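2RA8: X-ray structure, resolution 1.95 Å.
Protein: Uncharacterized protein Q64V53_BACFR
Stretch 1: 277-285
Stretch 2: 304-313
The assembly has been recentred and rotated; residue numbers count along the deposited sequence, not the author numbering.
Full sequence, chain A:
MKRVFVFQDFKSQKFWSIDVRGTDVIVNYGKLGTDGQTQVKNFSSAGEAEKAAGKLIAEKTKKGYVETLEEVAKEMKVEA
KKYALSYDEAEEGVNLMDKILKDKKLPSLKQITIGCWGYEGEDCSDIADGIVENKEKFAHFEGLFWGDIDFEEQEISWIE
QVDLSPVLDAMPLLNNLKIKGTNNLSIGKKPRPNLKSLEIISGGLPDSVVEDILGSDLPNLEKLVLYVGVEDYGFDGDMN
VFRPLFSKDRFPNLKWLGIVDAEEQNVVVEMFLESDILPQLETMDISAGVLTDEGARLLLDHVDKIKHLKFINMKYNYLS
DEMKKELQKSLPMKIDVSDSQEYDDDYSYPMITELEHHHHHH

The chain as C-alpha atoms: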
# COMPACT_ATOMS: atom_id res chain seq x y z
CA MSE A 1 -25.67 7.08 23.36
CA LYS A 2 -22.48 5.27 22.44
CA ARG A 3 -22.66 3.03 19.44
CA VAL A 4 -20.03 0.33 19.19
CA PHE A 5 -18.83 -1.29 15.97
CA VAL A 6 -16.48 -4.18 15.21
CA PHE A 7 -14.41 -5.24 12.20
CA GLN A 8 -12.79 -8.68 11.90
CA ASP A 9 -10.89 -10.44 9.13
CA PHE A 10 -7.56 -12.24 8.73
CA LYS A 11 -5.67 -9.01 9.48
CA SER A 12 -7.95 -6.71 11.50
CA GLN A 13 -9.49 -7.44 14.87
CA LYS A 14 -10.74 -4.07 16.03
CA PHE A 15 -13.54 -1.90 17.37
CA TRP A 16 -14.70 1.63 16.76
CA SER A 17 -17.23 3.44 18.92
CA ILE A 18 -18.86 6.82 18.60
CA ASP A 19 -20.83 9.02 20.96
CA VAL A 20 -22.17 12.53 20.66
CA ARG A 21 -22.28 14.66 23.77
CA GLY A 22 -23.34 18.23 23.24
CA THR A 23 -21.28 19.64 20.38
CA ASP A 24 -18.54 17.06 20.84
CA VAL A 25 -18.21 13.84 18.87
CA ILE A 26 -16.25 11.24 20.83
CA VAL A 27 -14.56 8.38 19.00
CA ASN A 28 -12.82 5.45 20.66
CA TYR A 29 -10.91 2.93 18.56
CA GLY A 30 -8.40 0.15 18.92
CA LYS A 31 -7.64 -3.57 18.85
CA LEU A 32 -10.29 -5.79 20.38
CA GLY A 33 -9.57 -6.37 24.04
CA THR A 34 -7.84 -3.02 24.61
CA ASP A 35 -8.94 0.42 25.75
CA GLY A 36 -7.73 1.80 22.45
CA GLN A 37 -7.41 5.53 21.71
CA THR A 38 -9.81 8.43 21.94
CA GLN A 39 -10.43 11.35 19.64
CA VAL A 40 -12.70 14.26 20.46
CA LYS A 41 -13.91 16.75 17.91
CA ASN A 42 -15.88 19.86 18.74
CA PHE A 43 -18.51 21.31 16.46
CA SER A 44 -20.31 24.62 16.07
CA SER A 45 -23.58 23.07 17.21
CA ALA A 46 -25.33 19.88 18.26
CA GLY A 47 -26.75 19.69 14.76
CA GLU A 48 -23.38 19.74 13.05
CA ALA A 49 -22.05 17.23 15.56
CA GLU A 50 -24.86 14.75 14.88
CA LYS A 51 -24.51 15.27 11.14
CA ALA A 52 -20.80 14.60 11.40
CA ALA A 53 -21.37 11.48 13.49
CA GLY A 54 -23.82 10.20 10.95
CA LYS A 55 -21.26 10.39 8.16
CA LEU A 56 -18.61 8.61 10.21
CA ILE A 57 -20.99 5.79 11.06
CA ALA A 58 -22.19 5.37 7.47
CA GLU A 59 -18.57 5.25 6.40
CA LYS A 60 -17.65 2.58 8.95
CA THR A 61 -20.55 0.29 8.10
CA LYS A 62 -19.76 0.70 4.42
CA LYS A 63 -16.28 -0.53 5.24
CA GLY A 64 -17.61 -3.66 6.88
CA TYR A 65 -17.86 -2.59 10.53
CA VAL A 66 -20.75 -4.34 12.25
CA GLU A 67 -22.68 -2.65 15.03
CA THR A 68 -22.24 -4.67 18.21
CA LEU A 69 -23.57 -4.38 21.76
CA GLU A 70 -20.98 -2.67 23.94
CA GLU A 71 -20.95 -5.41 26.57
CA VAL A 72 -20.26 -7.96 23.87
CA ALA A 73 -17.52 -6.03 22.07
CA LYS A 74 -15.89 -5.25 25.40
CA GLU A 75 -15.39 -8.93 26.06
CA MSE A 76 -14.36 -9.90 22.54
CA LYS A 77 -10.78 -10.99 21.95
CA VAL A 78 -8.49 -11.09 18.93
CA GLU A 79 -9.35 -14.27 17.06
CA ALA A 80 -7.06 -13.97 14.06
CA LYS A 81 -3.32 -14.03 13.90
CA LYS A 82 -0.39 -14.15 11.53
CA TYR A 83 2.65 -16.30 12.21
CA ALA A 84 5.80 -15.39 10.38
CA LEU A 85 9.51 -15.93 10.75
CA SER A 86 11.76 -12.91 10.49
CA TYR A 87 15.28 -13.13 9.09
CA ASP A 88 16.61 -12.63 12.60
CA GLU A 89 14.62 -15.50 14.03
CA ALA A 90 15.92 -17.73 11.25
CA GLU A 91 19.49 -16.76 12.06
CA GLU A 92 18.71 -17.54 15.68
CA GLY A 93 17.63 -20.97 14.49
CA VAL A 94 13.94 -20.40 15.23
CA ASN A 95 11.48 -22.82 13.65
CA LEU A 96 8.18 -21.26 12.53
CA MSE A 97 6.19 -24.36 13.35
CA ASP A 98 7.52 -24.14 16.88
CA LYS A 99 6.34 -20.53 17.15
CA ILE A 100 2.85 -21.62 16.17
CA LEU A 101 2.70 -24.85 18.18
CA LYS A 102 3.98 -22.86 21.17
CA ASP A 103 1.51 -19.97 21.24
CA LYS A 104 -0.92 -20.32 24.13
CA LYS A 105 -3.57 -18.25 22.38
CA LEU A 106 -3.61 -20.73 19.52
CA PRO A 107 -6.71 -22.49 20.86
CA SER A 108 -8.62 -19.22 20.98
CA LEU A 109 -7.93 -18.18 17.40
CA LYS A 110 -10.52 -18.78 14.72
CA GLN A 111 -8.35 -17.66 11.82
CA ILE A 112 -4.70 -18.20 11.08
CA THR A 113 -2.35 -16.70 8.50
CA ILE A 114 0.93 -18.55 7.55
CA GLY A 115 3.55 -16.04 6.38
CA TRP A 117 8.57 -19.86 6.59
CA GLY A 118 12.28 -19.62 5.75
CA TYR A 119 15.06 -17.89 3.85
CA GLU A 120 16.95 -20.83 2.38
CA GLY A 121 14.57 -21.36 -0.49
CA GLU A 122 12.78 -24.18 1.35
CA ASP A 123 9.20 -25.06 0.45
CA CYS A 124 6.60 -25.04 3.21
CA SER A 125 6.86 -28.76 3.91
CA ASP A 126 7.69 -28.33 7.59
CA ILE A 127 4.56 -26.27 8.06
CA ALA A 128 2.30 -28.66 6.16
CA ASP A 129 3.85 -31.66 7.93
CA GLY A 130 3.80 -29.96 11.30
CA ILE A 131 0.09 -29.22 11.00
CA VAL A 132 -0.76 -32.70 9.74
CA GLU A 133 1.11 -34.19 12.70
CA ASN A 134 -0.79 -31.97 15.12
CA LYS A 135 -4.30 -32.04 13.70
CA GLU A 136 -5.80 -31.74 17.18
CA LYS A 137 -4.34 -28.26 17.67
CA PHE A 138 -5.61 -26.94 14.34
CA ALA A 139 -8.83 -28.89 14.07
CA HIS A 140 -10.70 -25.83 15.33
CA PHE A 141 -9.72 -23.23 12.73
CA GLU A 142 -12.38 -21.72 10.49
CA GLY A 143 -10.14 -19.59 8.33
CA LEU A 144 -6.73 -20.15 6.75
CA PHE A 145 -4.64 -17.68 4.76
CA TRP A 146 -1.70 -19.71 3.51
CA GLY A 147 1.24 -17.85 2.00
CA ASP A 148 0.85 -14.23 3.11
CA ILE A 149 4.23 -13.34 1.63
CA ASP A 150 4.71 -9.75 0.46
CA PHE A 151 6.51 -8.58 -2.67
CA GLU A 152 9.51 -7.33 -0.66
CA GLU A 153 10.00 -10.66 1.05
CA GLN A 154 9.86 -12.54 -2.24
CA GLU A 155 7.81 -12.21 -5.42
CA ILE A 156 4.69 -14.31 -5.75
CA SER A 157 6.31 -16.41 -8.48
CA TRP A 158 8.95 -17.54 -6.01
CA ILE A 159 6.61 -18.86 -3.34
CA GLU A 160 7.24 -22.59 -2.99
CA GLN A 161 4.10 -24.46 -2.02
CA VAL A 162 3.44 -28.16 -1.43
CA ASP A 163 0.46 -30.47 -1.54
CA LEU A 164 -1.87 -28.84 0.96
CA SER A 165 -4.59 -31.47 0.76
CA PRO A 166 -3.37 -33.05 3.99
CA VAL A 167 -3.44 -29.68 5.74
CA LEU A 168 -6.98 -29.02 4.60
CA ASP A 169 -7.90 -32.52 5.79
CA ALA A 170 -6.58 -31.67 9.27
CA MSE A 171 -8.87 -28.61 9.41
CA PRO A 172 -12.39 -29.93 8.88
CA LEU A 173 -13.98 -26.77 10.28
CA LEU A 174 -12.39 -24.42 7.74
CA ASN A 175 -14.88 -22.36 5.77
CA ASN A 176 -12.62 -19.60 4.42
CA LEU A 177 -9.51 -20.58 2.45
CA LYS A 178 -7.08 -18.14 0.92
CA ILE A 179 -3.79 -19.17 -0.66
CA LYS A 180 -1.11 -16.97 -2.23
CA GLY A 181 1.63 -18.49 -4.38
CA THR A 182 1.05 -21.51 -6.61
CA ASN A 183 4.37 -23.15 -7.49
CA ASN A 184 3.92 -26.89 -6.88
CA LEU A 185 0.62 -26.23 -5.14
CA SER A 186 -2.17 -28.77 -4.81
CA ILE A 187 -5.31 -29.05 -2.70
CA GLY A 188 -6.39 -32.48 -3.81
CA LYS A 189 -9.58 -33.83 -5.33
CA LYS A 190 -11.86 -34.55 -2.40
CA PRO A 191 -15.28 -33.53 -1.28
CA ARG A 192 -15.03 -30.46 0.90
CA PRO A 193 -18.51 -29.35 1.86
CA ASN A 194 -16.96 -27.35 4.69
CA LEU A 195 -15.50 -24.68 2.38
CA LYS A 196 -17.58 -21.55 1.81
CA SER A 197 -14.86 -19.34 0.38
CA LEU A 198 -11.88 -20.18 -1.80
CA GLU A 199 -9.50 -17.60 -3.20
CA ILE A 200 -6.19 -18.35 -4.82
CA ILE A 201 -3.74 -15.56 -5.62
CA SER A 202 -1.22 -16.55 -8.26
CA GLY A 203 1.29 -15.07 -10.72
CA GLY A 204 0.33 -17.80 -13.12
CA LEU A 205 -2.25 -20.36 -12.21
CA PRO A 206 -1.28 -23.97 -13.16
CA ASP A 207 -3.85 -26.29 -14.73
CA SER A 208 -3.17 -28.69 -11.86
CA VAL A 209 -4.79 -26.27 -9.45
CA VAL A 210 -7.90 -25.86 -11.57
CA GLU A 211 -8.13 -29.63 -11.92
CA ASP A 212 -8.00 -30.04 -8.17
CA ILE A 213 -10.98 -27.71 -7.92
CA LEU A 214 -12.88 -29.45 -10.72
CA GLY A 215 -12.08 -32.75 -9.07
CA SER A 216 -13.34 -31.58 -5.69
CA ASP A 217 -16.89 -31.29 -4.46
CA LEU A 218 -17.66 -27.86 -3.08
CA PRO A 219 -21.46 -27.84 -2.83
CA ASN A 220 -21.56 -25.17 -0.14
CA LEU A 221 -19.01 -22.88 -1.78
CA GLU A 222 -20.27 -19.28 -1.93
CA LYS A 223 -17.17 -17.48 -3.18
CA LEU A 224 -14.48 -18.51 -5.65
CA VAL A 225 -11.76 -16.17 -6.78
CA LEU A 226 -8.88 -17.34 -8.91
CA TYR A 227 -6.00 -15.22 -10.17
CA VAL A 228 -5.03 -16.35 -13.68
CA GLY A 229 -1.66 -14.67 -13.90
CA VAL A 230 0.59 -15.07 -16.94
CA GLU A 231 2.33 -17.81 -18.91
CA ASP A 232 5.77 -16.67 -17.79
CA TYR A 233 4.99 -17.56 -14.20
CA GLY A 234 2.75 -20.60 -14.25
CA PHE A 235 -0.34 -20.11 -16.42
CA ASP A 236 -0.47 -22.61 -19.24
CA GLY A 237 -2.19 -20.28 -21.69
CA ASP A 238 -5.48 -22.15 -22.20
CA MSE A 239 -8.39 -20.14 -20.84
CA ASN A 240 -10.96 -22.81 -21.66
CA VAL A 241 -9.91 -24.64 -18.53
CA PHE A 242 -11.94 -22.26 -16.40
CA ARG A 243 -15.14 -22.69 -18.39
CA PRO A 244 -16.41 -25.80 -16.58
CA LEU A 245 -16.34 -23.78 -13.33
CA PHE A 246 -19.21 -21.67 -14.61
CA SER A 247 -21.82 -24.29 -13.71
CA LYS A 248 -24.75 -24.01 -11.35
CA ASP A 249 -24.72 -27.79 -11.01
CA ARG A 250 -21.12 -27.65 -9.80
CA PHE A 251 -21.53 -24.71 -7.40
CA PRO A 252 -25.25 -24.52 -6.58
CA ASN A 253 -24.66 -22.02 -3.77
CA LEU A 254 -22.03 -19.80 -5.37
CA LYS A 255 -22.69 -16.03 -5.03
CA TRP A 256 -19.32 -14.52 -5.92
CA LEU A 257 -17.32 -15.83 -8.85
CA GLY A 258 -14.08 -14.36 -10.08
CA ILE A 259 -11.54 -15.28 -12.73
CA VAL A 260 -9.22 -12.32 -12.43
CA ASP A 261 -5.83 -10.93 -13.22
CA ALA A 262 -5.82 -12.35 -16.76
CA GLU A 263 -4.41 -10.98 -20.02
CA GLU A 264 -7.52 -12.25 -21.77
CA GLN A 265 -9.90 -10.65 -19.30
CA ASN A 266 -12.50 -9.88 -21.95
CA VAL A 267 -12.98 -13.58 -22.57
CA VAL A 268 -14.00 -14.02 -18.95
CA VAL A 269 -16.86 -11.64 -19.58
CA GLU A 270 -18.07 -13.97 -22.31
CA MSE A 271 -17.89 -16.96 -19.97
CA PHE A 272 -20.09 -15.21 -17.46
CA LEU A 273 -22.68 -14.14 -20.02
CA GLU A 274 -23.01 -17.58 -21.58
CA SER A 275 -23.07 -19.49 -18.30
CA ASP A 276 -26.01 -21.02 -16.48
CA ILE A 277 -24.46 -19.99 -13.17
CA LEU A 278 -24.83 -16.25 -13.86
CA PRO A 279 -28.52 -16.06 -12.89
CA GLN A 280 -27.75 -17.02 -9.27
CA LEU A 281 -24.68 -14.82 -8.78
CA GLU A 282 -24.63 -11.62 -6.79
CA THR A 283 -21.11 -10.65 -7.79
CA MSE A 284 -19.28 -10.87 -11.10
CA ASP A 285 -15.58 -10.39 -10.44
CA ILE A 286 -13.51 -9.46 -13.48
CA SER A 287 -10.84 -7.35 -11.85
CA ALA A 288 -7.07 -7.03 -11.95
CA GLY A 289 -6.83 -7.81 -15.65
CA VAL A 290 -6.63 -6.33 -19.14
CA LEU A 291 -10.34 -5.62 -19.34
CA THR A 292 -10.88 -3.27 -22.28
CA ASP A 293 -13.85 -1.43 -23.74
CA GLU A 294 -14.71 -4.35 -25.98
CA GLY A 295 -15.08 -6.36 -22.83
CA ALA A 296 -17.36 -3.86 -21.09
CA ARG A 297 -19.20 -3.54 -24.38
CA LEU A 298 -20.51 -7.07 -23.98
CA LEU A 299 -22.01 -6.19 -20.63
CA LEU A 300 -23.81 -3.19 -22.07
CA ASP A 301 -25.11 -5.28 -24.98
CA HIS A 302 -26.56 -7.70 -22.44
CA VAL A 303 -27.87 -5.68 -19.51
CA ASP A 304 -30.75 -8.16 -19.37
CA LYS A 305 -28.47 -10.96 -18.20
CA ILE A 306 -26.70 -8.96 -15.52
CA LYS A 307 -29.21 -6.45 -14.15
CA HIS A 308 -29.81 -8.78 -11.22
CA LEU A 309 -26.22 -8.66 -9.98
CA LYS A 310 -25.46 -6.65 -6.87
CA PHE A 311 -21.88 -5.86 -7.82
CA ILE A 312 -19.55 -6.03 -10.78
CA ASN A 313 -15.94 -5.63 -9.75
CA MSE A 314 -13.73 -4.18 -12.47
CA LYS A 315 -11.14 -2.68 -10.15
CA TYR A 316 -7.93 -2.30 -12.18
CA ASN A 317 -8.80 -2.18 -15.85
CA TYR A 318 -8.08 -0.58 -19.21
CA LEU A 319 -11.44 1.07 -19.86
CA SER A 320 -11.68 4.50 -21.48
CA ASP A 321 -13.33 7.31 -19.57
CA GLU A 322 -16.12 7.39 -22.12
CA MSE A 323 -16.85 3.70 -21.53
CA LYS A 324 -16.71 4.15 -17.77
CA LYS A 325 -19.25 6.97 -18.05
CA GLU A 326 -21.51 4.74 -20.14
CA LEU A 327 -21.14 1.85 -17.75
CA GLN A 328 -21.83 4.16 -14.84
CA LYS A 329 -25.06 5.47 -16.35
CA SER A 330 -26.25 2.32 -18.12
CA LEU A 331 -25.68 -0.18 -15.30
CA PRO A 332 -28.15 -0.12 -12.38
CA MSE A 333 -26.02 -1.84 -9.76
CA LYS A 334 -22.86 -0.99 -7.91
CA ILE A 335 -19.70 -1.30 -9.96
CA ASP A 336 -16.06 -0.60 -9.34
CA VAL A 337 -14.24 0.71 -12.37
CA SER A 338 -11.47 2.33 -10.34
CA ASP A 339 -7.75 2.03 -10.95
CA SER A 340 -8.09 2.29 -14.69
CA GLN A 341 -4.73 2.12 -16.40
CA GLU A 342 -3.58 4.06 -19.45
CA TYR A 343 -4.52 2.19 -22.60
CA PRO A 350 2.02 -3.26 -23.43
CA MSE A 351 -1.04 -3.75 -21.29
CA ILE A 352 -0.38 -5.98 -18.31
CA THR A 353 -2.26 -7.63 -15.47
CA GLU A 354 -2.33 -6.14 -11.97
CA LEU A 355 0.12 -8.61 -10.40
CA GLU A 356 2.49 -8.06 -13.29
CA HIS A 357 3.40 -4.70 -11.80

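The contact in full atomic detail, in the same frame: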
# COMPACT_ATOMS: atom_id res chain seq x y z
N ILE A 277 -24.67 -20.35 -14.57
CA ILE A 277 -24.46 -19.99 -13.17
C ILE A 277 -24.77 -18.52 -12.94
O ILE A 277 -25.20 -18.15 -11.85
CB ILE A 277 -22.99 -20.31 -12.72
CG1 ILE A 277 -22.89 -20.28 -11.18
CG2 ILE A 277 -22.00 -19.28 -13.30
CD1 ILE A 277 -21.63 -20.95 -10.63
N LEU A 278 -24.59 -17.70 -13.97
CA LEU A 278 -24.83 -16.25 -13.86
C LEU A 278 -26.13 -15.82 -13.18
O LEU A 278 -26.13 -14.92 -12.35
CB LEU A 278 -24.74 -15.58 -15.24
CG LEU A 278 -25.00 -14.07 -15.30
CD1 LEU A 278 -24.04 -13.32 -14.38
CD2 LEU A 278 -24.83 -13.58 -16.73
N PRO A 279 -27.26 -16.45 -13.53
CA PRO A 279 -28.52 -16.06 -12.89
C PRO A 279 -28.55 -16.05 -11.37
O PRO A 279 -29.26 -15.25 -10.76
CB PRO A 279 -29.52 -17.05 -13.47
CG PRO A 279 -29.00 -17.25 -14.86
CD PRO A 279 -27.51 -17.41 -14.63
N GLN A 280 -27.78 -16.94 -10.74
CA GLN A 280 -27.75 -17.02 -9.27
C GLN A 280 -26.73 -16.12 -8.59
O GLN A 280 -26.83 -15.86 -7.39
CB GLN A 280 -27.46 -18.45 -8.83
CG GLN A 280 -26.01 -18.86 -9.03
CD GLN A 280 -25.77 -20.33 -8.76
OE1 GLN A 280 -26.41 -21.19 -9.36
NE2 GLN A 280 -24.84 -20.63 -7.85
N LEU A 281 -25.74 -15.66 -9.34
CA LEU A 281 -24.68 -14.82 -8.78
C LEU A 281 -25.09 -13.46 -8.31
O LEU A 281 -26.03 -12.86 -8.83
CB LEU A 281 -23.55 -14.63 -9.80
CG LEU A 281 -22.77 -15.86 -10.25
CD1 LEU A 281 -21.71 -15.44 -11.26
CD2 LEU A 281 -22.12 -16.52 -9.05
N GLU A 282 -24.38 -12.96 -7.31
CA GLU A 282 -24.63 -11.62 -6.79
C GLU A 282 -23.48 -10.78 -7.28
O GLU A 282 -23.65 -9.59 -7.57
CB GLU A 282 -24.62 -11.60 -5.26
CG GLU A 282 -25.63 -12.51 -4.60
CD GLU A 282 -25.72 -12.28 -3.10
OE1 GLU A 282 -24.66 -12.13 -2.45
OE2 GLU A 282 -26.85 -12.25 -2.58
N THR A 283 -22.31 -11.39 -7.38
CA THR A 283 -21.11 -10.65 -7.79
C THR A 283 -20.34 -11.27 -8.94
O THR A 283 -20.02 -12.45 -8.93
CB THR A 283 -20.14 -10.48 -6.59
OG1 THR A 283 -20.83 -9.86 -5.50
CG2 THR A 283 -18.93 -9.60 -6.99
N MSE A 284 -20.06 -10.45 -9.95
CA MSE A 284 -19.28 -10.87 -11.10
C MSE A 284 -17.96 -10.16 -10.89
O MSE A 284 -17.91 -8.94 -10.86
CB MSE A 284 -19.93 -10.39 -12.40
CG MSE A 284 -19.15 -10.75 -13.65
SE MSE A 284 -19.95 -9.97 -15.24
CE MSE A 284 -18.37 -9.19 -16.01
N ASP A 285 -16.90 -10.93 -10.72
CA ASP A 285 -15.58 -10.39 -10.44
C ASP A 285 -14.68 -10.55 -11.64
O ASP A 285 -14.29 -11.67 -11.98
CB ASP A 285 -14.99 -11.14 -9.25
CG ASP A 285 -13.82 -10.42 -8.59
OD1 ASP A 285 -13.16 -9.57 -9.22
OD2 ASP A 285 -13.57 -10.74 -7.41
N ASP A 304 -29.70 -7.23 -19.80
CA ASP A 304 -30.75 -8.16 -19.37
C ASP A 304 -30.22 -9.31 -18.54
O ASP A 304 -30.85 -9.71 -17.56
CB ASP A 304 -31.49 -8.71 -20.60
CG ASP A 304 -30.58 -9.50 -21.54
OD1 ASP A 304 -29.46 -9.02 -21.83
OD2 ASP A 304 -30.99 -10.59 -22.00
N LYS A 305 -29.06 -9.84 -18.92
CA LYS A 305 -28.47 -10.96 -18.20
C LYS A 305 -27.78 -10.61 -16.91
O LYS A 305 -27.57 -11.49 -16.07
CB LYS A 305 -27.45 -11.68 -19.08
CG LYS A 305 -28.03 -12.39 -20.28
CD LYS A 305 -26.93 -13.11 -21.03
CE LYS A 305 -27.49 -13.90 -22.20
NZ LYS A 305 -26.41 -14.65 -22.90
N ILE A 306 -27.41 -9.35 -16.72
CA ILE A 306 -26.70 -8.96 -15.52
C ILE A 306 -27.37 -8.00 -14.56
O ILE A 306 -26.89 -7.80 -13.45
CB ILE A 306 -25.31 -8.37 -15.88
CG1 ILE A 306 -25.48 -7.07 -16.67
CG2 ILE A 306 -24.53 -9.38 -16.69
CD1 ILE A 306 -24.18 -6.32 -16.91
N LYS A 307 -28.50 -7.42 -14.97
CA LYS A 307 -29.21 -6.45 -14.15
C LYS A 307 -29.63 -6.92 -12.78
O LYS A 307 -30.14 -6.14 -11.98
CB LYS A 307 -30.43 -5.90 -14.89
CG LYS A 307 -31.44 -6.95 -15.34
CD LYS A 307 -32.62 -6.31 -16.05
CE LYS A 307 -33.68 -7.33 -16.44
NZ LYS A 307 -34.84 -6.68 -17.11
N HIS A 308 -29.43 -8.20 -12.50
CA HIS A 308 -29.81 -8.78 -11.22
C HIS A 308 -28.63 -8.81 -10.27
O HIS A 308 -28.81 -9.00 -9.06
CB HIS A 308 -30.31 -10.20 -11.42
CG HIS A 308 -29.25 -11.14 -11.88
ND1 HIS A 308 -28.38 -11.75 -11.00
CD2 HIS A 308 -28.89 -11.56 -13.11
CE1 HIS A 308 -27.52 -12.50 -11.68
NE2 HIS A 308 -27.81 -12.40 -12.96
N LEU A 309 -27.43 -8.64 -10.80
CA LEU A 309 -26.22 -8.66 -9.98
C LEU A 309 -26.23 -7.51 -9.01
O LEU A 309 -26.86 -6.49 -9.25
CB LEU A 309 -24.96 -8.57 -10.85
CG LEU A 309 -24.66 -9.74 -11.79
CD1 LEU A 309 -23.42 -9.44 -12.62
CD2 LEU A 309 -24.45 -11.01 -10.97
N LYS A 310 -25.54 -7.69 -7.88
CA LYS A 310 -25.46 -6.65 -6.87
C LYS A 310 -24.16 -5.89 -7.00
O LYS A 310 -24.04 -4.76 -6.53
CB LYS A 310 -25.54 -7.26 -5.47
CG LYS A 310 -26.95 -7.72 -5.09
CD LYS A 310 -26.97 -8.88 -4.08
CE LYS A 310 -26.34 -8.53 -2.74
NZ LYS A 310 -24.85 -8.56 -2.77
N PHE A 311 -23.18 -6.50 -7.68
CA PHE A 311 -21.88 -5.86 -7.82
C PHE A 311 -21.05 -6.46 -8.93
O PHE A 311 -21.00 -7.68 -9.10
CB PHE A 311 -21.12 -5.98 -6.47
CG PHE A 311 -19.73 -5.38 -6.47
CD1 PHE A 311 -19.48 -4.12 -7.00
CD2 PHE A 311 -18.68 -6.07 -5.86
CE1 PHE A 311 -18.20 -3.56 -6.92
CE2 PHE A 311 -17.41 -5.51 -5.78
CZ PHE A 311 -17.17 -4.26 -6.30
N ILE A 312 -20.43 -5.59 -9.71
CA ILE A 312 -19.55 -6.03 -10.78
C ILE A 312 -18.24 -5.35 -10.49
O ILE A 312 -18.13 -4.13 -10.60
CB ILE A 312 -20.07 -5.61 -12.16
CG1 ILE A 312 -21.45 -6.22 -12.42
CG2 ILE A 312 -19.08 -6.07 -13.23
CD1 ILE A 312 -22.02 -5.90 -13.81
N ASN A 313 -17.26 -6.14 -10.08
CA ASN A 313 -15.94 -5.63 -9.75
C ASN A 313 -15.02 -5.59 -10.95
O ASN A 313 -14.67 -6.62 -11.51
CB ASN A 313 -15.30 -6.47 -8.64
CG ASN A 313 -13.98 -5.90 -8.14
OD1 ASN A 313 -13.78 -4.68 -8.16
ND2 ASN A 313 -13.09 -6.77 -7.68

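How do the two backbones run relative to each other? Residues 283-285 and 311-313 are neighbouring parallel strands, their directions only 8° apart, and Thr283, Met284 and Asp285 pair in register with Phe311, Ile312 and Asn313. Before the strands the chains separate: the CA atoms of Glu282 and Leu309 are 4.6 Å apart, those of Leu278 and Ile306 7.7 Å. A type I turn from Ile306 to Leu309 leads stretch 2 into its strand.

What bonds the strands together? Hydrogen bonds alternate in direction, as parallel pairing requires. Glu282 O accepts from both Lys310 N (2.7 Å) and Phe311 N (3.1 Å), fastening the point where the strands begin. Met284 then uses both its polar backbone atoms: its N donates to Phe311 O (3.0 Å), and its O accepts from Asn313 N (3.0 Å).

What fills the space where the chains diverge? Leucine side chains do much of this work. Leu309 extends CD2 to within 3.9 Å of Leu281 CB and 4.1 Å of Leu278 CD1, while its CD1 lies 3.6 Å from Met284 CB. Leu278 also reaches Ile306, CD2 to CG2 at 4.2 Å. These buried contacts pack hydrocarbon against hydrocarbon. His308 points toward stretch 1, with Pro279 O over one face of its ring.

How do the side chains pair along the strands? They alternate between the two faces of the sheet. Selenomethionine Met284 and Ile312 share one face, with CE and CG2 4.2 Å apart. On the other, Thr283 CG2 meets Phe311 CD2 at 3.7 Å, and Asn313 ND2 donates to Asp285 OD1 at 3.2 Å, matching an amide with a carboxylate. Just before the strands, Glu282 OE1 and Lys310 NZ form a salt bridge at 3.6 Å, joining opposite charges beside their backbone hydrogen bond.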